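Local coordinates for Hsp70/Hsp90 co-chaperone CNS1 (Saccharomyces cerevisiae, PDB 6HFT), which acts as a co-chaperone that binds Hsp90 and Hsp70 and stimulates the ATPase of the Hsp70 SSA1 but not that of Hsp90, at residues 54-59 / 76-81; 18-23 / 34-39. All coordinates share one frame; numbering follows the deposited sequence.

In the fold
Interactions 2 and 1 are the helix-hairpin contacts of the first and second TPR repeats, taken in chain order, at the end of the elongated molecule that binds the C-terminal MEEVD peptide of Hsp90. Their centres lie about 13 Å apart, and about 47 and 43 Å respectively from the centre of the chain. Helix 48-65 carries one half of interaction 1 and also packs on the hairpin of interaction 2: N57 CB rests 3.5 Å from Y37 CZ, and L54 CD2 is 3.6 Å from Y37 O. A probable hydrogen bond from R58 NH2 to S38 OG, at 3.2 Å, adds a polar tie. The magnesium ion is bound elsewhere, by L274, K276 and D280.

Interaction 1 of 2, residues 54-59 / 76-81; sequences LYANRA and SKALTI
The helical hairpin of the second TPR repeat is closed here by Y55, which lies against K77, A78 and I81 where helix 48-65 packs on helix 68-81. The axes of the two segments approach to 8.3 Å and run nearly antiparallel, at 155°, and the backbones come nearest at Y55 and A78, whose CA atoms are 5.3 Å apart. A78 occupies the place where the TPR signature favours a small residue. Its methyl group meets the base of the tyrosine, CB to CB at 3.8 Å, and also reaches the neighbouring backbone at A56 N. Farther out, the aliphatic chain of K77 lies over one face of the ring. K77 CB stands 3.8 Å from the centroid of the Y55 ring, 8° off its normal, a CH-pi contact centred on the ring, and K77 CD follows at 3.6 Å from Y55 CE1. With CG beside the backbone N (chi1 -73°), K77 lays its extended methylenes over the ring, and a bend at the last torsion leads NZ away. I81 brings CD1 obliquely to the ring, 4.0 Å from Y55 CD2, its side chain crossing the tyrosine at about a right angle. Behind this layer, A56 and A78 both touch C88 on helix 86-98. R58, whose NH1 lies 6.4 Å from K77 NZ, is paired in a salt bridge with D74, which may offset the like charge. No hydrogen bond crosses between the segments; the hairpin is joined here by apolar and CH-pi packing, with the lysine contributing its methylenes.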
ATOM      1  N   LEU A  54     -13.020  40.888 -20.428  1.00 78.40           N
ATOM      2  CA  LEU A  54     -11.818  40.283 -21.022  1.00 78.42           C
ATOM      3  C   LEU A  54     -11.012  39.454 -20.013  1.00 76.74           C
ATOM      4  O   LEU A  54     -10.536  38.368 -20.346  1.00 78.30           O
ATOM      5  CB  LEU A  54     -10.921  41.356 -21.657  1.00 79.14           C
ATOM      6  CG  LEU A  54     -11.427  41.970 -22.970  1.00 79.85           C
ATOM      7  CD1 LEU A  54     -10.762  43.312 -23.237  1.00 80.20           C
ATOM      8  CD2 LEU A  54     -11.206  41.028 -24.141  1.00 81.13           C
ATOM      9  N   TYR A  55     -10.866  39.967 -18.792  1.00 75.19           N
ATOM     10  CA  TYR A  55     -10.164  39.240 -17.720  1.00 73.77           C
ATOM     11  C   TYR A  55     -10.954  38.027 -17.213  1.00 71.56           C
ATOM     12  O   TYR A  55     -10.370  36.973 -16.958  1.00 67.65           O
ATOM     13  CB  TYR A  55      -9.827  40.168 -16.541  1.00 72.91           C
ATOM     14  CG  TYR A  55      -8.589  41.019 -16.745  1.00 72.88           C
ATOM     15  CD1 TYR A  55      -7.343  40.429 -16.975  1.00 72.77           C
ATOM     16  CD2 TYR A  55      -8.655  42.413 -16.679  1.00 72.93           C
ATOM     17  CE1 TYR A  55      -6.205  41.203 -17.155  1.00 73.85           C
ATOM     18  CE2 TYR A  55      -7.521  43.195 -16.856  1.00 74.14           C
ATOM     19  CZ  TYR A  55      -6.301  42.587 -17.092  1.00 75.13           C
ATOM     20  OH  TYR A  55      -5.178  43.361 -17.268  1.00 76.60           O
ATOM     21  N   ALA A  56     -12.267  38.189 -17.061  1.00 70.48           N
ATOM     22  CA  ALA A  56     -13.153  37.100 -16.626  1.00 70.98           C
ATOM     23  C   ALA A  56     -13.271  35.986 -17.670  1.00 71.49           C
ATOM     24  O   ALA A  56     -13.336  34.808 -17.313  1.00 69.67           O
ATOM     25  CB  ALA A  56     -14.533  37.644 -16.280  1.00 70.90           C
ATOM     26  N   ASN A  57     -13.303  36.361 -18.948  1.00 73.00           N
ATOM     27  CA  ASN A  57     -13.357  35.389 -20.045  1.00 73.87           C
ATOM     28  C   ASN A  57     -12.049  34.608 -20.210  1.00 74.21           C
ATOM     29  O   ASN A  57     -12.082  33.401 -20.461  1.00 73.17           O
ATOM     30  CB  ASN A  57     -13.722  36.067 -21.375  1.00 74.69           C
ATOM     31  CG  ASN A  57     -15.189  36.467 -21.463  1.00 75.25           C
ATOM     32  OD1 ASN A  57     -16.046  35.943 -20.749  1.00 75.03           O
ATOM     33  ND2 ASN A  57     -15.484  37.402 -22.358  1.00 77.17           N
ATOM     34  N   ARG A  58     -10.909  35.288 -20.077  1.00 74.32           N
ATOM     35  CA  ARG A  58      -9.601  34.620 -20.178  1.00 76.09           C
ATOM     36  C   ARG A  58      -9.356  33.671 -19.005  1.00 76.86           C
ATOM     37  O   ARG A  58      -8.742  32.619 -19.179  1.00 77.59           O
ATOM     38  CB  ARG A  58      -8.455  35.631 -20.286  1.00 76.46           C
ATOM     39  CG  ARG A  58      -7.182  35.028 -20.862  1.00 77.64           C
ATOM     40  CD  ARG A  58      -6.120  36.079 -21.144  1.00 78.80           C
ATOM     41  NE  ARG A  58      -5.461  36.557 -19.928  1.00 78.53           N
ATOM     42  CZ  ARG A  58      -4.508  37.491 -19.893  1.00 81.36           C
ATOM     43  NH1 ARG A  58      -3.980  37.847 -18.725  1.00 81.85           N
ATOM     44  NH2 ARG A  58      -4.074  38.074 -21.011  1.00 83.43           N
ATOM     45  N   ALA A  59      -9.834  34.050 -17.819  1.00 76.14           N
ATOM     46  CA  ALA A  59      -9.832  33.162 -16.650  1.00 75.51           C
ATOM     47  C   ALA A  59     -10.614  31.868 -16.910  1.00 74.76           C
ATOM     48  O   ALA A  59     -10.182  30.788 -16.509  1.00 73.85           O
ATOM     49  CB  ALA A  59     -10.404  33.882 -15.440  1.00 74.90           C
ATOM     50  N   SER A  76      -8.403  37.586 -10.228  1.00 64.05           N
ATOM     51  CA  SER A  76      -7.963  38.669  -9.329  1.00 64.43           C
ATOM     52  C   SER A  76      -7.996  40.038 -10.005  1.00 64.24           C
ATOM     53  O   SER A  76      -8.482  41.009  -9.422  1.00 65.06           O
ATOM     54  CB  SER A  76      -6.546  38.406  -8.800  1.00 64.76           C
ATOM     55  OG  SER A  76      -6.507  37.258  -7.974  1.00 65.60           O
ATOM     56  N   LYS A  77      -7.480  40.099 -11.230  1.00 63.83           N
ATOM     57  CA  LYS A  77      -7.491  41.331 -12.026  1.00 65.59           C
ATOM     58  C   LYS A  77      -8.905  41.787 -12.399  1.00 65.39           C
ATOM     59  O   LYS A  77      -9.179  42.990 -12.423  1.00 66.55           O
ATOM     60  CB  LYS A  77      -6.620  41.173 -13.278  1.00 66.56           C
ATOM     61  CG  LYS A  77      -5.134  41.173 -12.956  1.00 67.56           C
ATOM     62  CD  LYS A  77      -4.275  40.763 -14.139  1.00 68.36           C
ATOM     63  CE  LYS A  77      -2.793  40.909 -13.823  1.00 70.02           C
ATOM     64  NZ  LYS A  77      -2.304  39.889 -12.853  1.00 70.78           N
ATOM     65  N   ALA A  78      -9.792  40.833 -12.677  1.00 64.03           N
ATOM     66  CA  ALA A  78     -11.210  41.132 -12.908  1.00 63.35           C
ATOM     67  C   ALA A  78     -11.892  41.680 -11.648  1.00 63.94           C
ATOM     68  O   ALA A  78     -12.685  42.620 -11.734  1.00 64.86           O
ATOM     69  CB  ALA A  78     -11.941  39.896 -13.411  1.00 62.28           C
ATOM     70  N   LEU A  79     -11.572  41.099 -10.490  1.00 63.75           N
ATOM     71  CA  LEU A  79     -12.147  41.541  -9.208  1.00 63.52           C
ATOM     72  C   LEU A  79     -11.602  42.883  -8.698  1.00 64.11           C
ATOM     73  O   LEU A  79     -12.244  43.529  -7.866  1.00 61.84           O
ATOM     74  CB  LEU A  79     -11.979  40.460  -8.128  1.00 62.73           C
ATOM     75  CG  LEU A  79     -12.767  39.161  -8.342  1.00 61.97           C
ATOM     76  CD1 LEU A  79     -12.331  38.107  -7.336  1.00 61.47           C
ATOM     77  CD2 LEU A  79     -14.270  39.393  -8.256  1.00 62.84           C
ATOM     78  N   THR A  80     -10.431  43.294  -9.183  1.00 65.12           N
ATOM     79  CA  THR A  80      -9.895  44.632  -8.902  1.00 65.63           C
ATOM     80  C   THR A  80     -10.741  45.719  -9.586  1.00 65.86           C
ATOM     81  O   THR A  80     -10.880  46.824  -9.056  1.00 65.50           O
ATOM     82  CB  THR A  80      -8.419  44.750  -9.344  1.00 65.92           C
ATOM     83  OG1 THR A  80      -7.678  43.633  -8.837  1.00 64.83           O
ATOM     84  CG2 THR A  80      -7.782  46.032  -8.819  1.00 67.30           C
ATOM     85  N   ILE A  81     -11.299  45.393 -10.751  1.00 65.85           N
ATOM     86  CA  ILE A  81     -12.197  46.288 -11.491  1.00 66.23           C
ATOM     87  C   ILE A  81     -13.636  46.191 -10.959  1.00 66.71           C
ATOM     88  O   ILE A  81     -14.290  47.218 -10.758  1.00 66.23           O
ATOM     89  CB  ILE A  81     -12.142  45.984 -13.010  1.00 66.40           C
ATOM     90  CG1 ILE A  81     -10.726  46.251 -13.549  1.00 67.34           C
ATOM     91  CG2 ILE A  81     -13.158  46.821 -13.784  1.00 66.50           C
ATOM     92  CD1 ILE A  81     -10.364  45.434 -14.769  1.00 67.83           C
TER

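Interaction 2 of 2, residues 18-23 / 34-39; sequences KKQGNE and RELYSK
Y37 reaches across from helix 30-43 and donates a hydrogen bond from its OH to N22 OD1 on helix 10-27, over 2.6 Å. The hydroxyl approaches the amide oxygen at a C=O...donor angle of 138°, and the amide and ring planes are inclined by 58°. N22 OD1 lies at the edge of the ring, as does K18 O, which is 3.7 Å from Y37 CE1. The tyrosine gets there because its CG sits beside the backbone N (chi1 -65°), which directs the ring across the interface toward helix 10-27. G21, at the position where the TPR signature has glycine, leaves room for the tyrosine ring to pass close to the helix backbone. A phenylalanine in place of Y37 would keep the ring but probably leave N22 OD1 without this donor and the amide freer to turn. L36, one residue earlier, fills the adjoining part of the interface. Its CD2 rests on the helix backbone, 3.6 Å from G21 N, and packs against the aliphatic part of Q20, with CG of that glutamine 3.8 Å from L36 CD2; these two side chains cross at roughly a right angle. The segments are nearly antiparallel, with axes 8.7 Å apart, and G21 and L36 have CA atoms separated by 5.7 Å. Helix 48-65 packs on this first TPR hairpin: N57 touches both N22 and Y37, and C61 adds a further contact to the tyrosine, which places the Y37-N22 pair where three consecutive helices come together.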
ATOM      1  N   LYS A  18     -13.302  40.954 -28.156  1.00113.66           N
ATOM      2  CA  LYS A  18     -14.151  40.367 -27.110  1.00115.23           C
ATOM      3  C   LYS A  18     -15.308  39.544 -27.691  1.00118.99           C
ATOM      4  O   LYS A  18     -15.462  38.371 -27.347  1.00120.90           O
ATOM      5  CB  LYS A  18     -14.701  41.453 -26.174  1.00114.16           C
ATOM      6  CG  LYS A  18     -15.130  40.938 -24.805  1.00111.38           C
ATOM      7  CD  LYS A  18     -16.206  41.815 -24.182  1.00110.46           C
ATOM      8  CE  LYS A  18     -17.590  41.446 -24.697  1.00111.36           C
ATOM      9  NZ  LYS A  18     -18.599  42.502 -24.416  1.00111.68           N
ATOM     10  N   LYS A  19     -16.116  40.161 -28.557  1.00120.40           N
ATOM     11  CA  LYS A  19     -17.239  39.465 -29.210  1.00119.20           C
ATOM     12  C   LYS A  19     -16.747  38.357 -30.148  1.00117.01           C
ATOM     13  O   LYS A  19     -17.402  37.324 -30.279  1.00112.75           O
ATOM     14  CB  LYS A  19     -18.139  40.447 -29.981  1.00120.08           C
ATOM     15  CG  LYS A  19     -19.521  39.892 -30.327  1.00120.98           C
ATOM     16  CD  LYS A  19     -20.158  40.601 -31.517  1.00121.97           C
ATOM     17  CE  LYS A  19     -21.363  39.842 -32.061  1.00123.07           C
ATOM     18  NZ  LYS A  19     -22.567  39.943 -31.189  1.00121.86           N
ATOM     19  N   GLN A  20     -15.598  38.579 -30.788  1.00119.78           N
ATOM     20  CA  GLN A  20     -14.968  37.575 -31.660  1.00123.99           C
ATOM     21  C   GLN A  20     -14.531  36.334 -30.868  1.00123.12           C
ATOM     22  O   GLN A  20     -14.679  35.209 -31.346  1.00119.93           O
ATOM     23  CB  GLN A  20     -13.771  38.191 -32.402  1.00124.88           C
ATOM     24  CG  GLN A  20     -13.369  37.503 -33.696  1.00126.42           C
ATOM     25  CD  GLN A  20     -12.482  38.386 -34.559  1.00126.81           C
ATOM     26  OE1 GLN A  20     -11.264  38.212 -34.603  1.00124.09           O
ATOM     27  NE2 GLN A  20     -13.092  39.351 -35.238  1.00125.05           N
ATOM     28  N   GLY A  21     -14.012  36.550 -29.658  1.00123.56           N
ATOM     29  CA  GLY A  21     -13.592  35.461 -28.769  1.00123.89           C
ATOM     30  C   GLY A  21     -14.715  34.658 -28.135  1.00124.16           C
ATOM     31  O   GLY A  21     -14.535  33.473 -27.846  1.00119.84           O
ATOM     32  N   ASN A  22     -15.863  35.298 -27.904  1.00125.46           N
ATOM     33  CA  ASN A  22     -17.024  34.636 -27.285  1.00127.14           C
ATOM     34  C   ASN A  22     -17.685  33.578 -28.178  1.00130.06           C
ATOM     35  O   ASN A  22     -18.326  32.655 -27.667  1.00129.87           O
ATOM     36  CB  ASN A  22     -18.074  35.672 -26.848  1.00128.00           C
ATOM     37  CG  ASN A  22     -17.604  36.543 -25.693  1.00127.28           C
ATOM     38  OD1 ASN A  22     -16.437  36.515 -25.299  1.00125.99           O
ATOM     39  ND2 ASN A  22     -18.523  37.327 -25.140  1.00128.53           N
ATOM     40  N   GLU A  23     -17.530  33.710 -29.497  1.00130.82           N
ATOM     41  CA  GLU A  23     -18.037  32.708 -30.445  1.00131.06           C
ATOM     42  C   GLU A  23     -17.159  31.449 -30.413  1.00127.89           C
ATOM     43  O   GLU A  23     -17.651  30.344 -30.648  1.00126.36           O
ATOM     44  CB  GLU A  23     -18.113  33.259 -31.883  1.00135.04           C
ATOM     45  CG  GLU A  23     -18.687  34.668 -32.054  1.00136.65           C
ATOM     46  CD  GLU A  23     -19.949  34.928 -31.245  1.00137.64           C
ATOM     47  OE1 GLU A  23     -20.828  34.042 -31.199  1.00137.70           O
ATOM     48  OE2 GLU A  23     -20.067  36.029 -30.663  1.00138.20           O
ATOM     49  N   ARG A  34      -8.574  32.039 -25.950  1.00113.67           N
ATOM     50  CA  ARG A  34      -7.708  32.613 -24.909  1.00112.65           C
ATOM     51  C   ARG A  34      -6.811  33.743 -25.420  1.00112.12           C
ATOM     52  O   ARG A  34      -6.749  34.812 -24.810  1.00111.24           O
ATOM     53  CB  ARG A  34      -6.849  31.496 -24.294  1.00113.41           C
ATOM     54  CG  ARG A  34      -5.844  31.920 -23.226  1.00113.81           C
ATOM     55  CD  ARG A  34      -4.449  32.190 -23.782  1.00116.44           C
ATOM     56  NE  ARG A  34      -3.400  31.825 -22.827  1.00118.02           N
ATOM     57  CZ  ARG A  34      -2.899  30.597 -22.646  1.00118.97           C
ATOM     58  NH1 ARG A  34      -3.334  29.550 -23.354  1.00118.91           N
ATOM     59  NH2 ARG A  34      -1.944  30.410 -21.737  1.00118.57           N
ATOM     60  N   GLU A  35      -6.124  33.494 -26.532  1.00112.80           N
ATOM     61  CA  GLU A  35      -5.187  34.469 -27.108  1.00112.81           C
ATOM     62  C   GLU A  35      -5.899  35.660 -27.762  1.00107.21           C
ATOM     63  O   GLU A  35      -5.320  36.741 -27.869  1.00100.09           O
ATOM     64  CB  GLU A  35      -4.247  33.789 -28.115  1.00116.87           C
ATOM     65  CG  GLU A  35      -2.917  34.508 -28.331  1.00119.57           C
ATOM     66  CD  GLU A  35      -1.889  34.252 -27.233  1.00120.49           C
ATOM     67  OE1 GLU A  35      -0.682  34.391 -27.519  1.00125.77           O
ATOM     68  OE2 GLU A  35      -2.268  33.911 -26.091  1.00121.46           O
ATOM     69  N   LEU A  36      -7.146  35.460 -28.191  1.00104.37           N
ATOM     70  CA  LEU A  36      -7.959  36.541 -28.760  1.00104.48           C
ATOM     71  C   LEU A  36      -8.355  37.554 -27.674  1.00100.57           C
ATOM     72  O   LEU A  36      -8.393  38.756 -27.934  1.00 91.83           O
ATOM     73  CB  LEU A  36      -9.199  35.971 -29.476  1.00105.62           C
ATOM     74  CG  LEU A  36      -9.723  36.666 -30.739  1.00107.91           C
ATOM     75  CD1 LEU A  36      -8.654  36.815 -31.815  1.00110.67           C
ATOM     76  CD2 LEU A  36     -10.901  35.879 -31.290  1.00108.66           C
ATOM     77  N   TYR A  37      -8.628  37.061 -26.464  1.00 97.27           N
ATOM     78  CA  TYR A  37      -8.895  37.925 -25.304  1.00 95.49           C
ATOM     79  C   TYR A  37      -7.657  38.710 -24.853  1.00 94.62           C
ATOM     80  O   TYR A  37      -7.777  39.862 -24.426  1.00 90.75           O
ATOM     81  CB  TYR A  37      -9.440  37.110 -24.120  1.00 92.64           C
ATOM     82  CG  TYR A  37     -10.799  36.472 -24.356  1.00 90.11           C
ATOM     83  CD1 TYR A  37     -11.891  37.235 -24.778  1.00 89.68           C
ATOM     84  CD2 TYR A  37     -11.003  35.109 -24.132  1.00 88.42           C
ATOM     85  CE1 TYR A  37     -13.136  36.658 -24.988  1.00 87.88           C
ATOM     86  CE2 TYR A  37     -12.245  34.524 -24.343  1.00 87.21           C
ATOM     87  CZ  TYR A  37     -13.307  35.300 -24.771  1.00 86.70           C
ATOM     88  OH  TYR A  37     -14.532  34.708 -24.965  1.00 84.83           O
ATOM     89  N   SER A  38      -6.481  38.085 -24.943  1.00 95.80           N
ATOM     90  CA  SER A  38      -5.210  38.727 -24.576  1.00 97.29           C
ATOM     91  C   SER A  38      -4.895  39.979 -25.403  1.00 98.21           C
ATOM     92  O   SER A  38      -4.298  40.926 -24.886  1.00 96.31           O
ATOM     93  CB  SER A  38      -4.049  37.736 -24.704  1.00 98.34           C
ATOM     94  OG  SER A  38      -4.251  36.595 -23.891  1.00 96.58           O
ATOM     95  N   LYS A  39      -5.296  39.973 -26.675  1.00100.00           N
ATOM     96  CA  LYS A  39      -5.069  41.111 -27.575  1.00102.36           C
ATOM     97  C   LYS A  39      -6.012  42.284 -27.297  1.00100.78           C
ATOM     98  O   LYS A  39      -5.637  43.438 -27.510  1.00101.93           O
ATOM     99  CB  LYS A  39      -5.175  40.679 -29.044  1.00104.19           C
ATOM    100  CG  LYS A  39      -4.152  39.626 -29.463  1.00105.33           C
ATOM    101  CD  LYS A  39      -2.726  40.169 -29.523  1.00106.90           C
ATOM    102  CE  LYS A  39      -1.705  39.146 -29.043  1.00107.22           C
ATOM    103  NZ  LYS A  39      -1.708  38.977 -27.562  1.00105.10           N
TER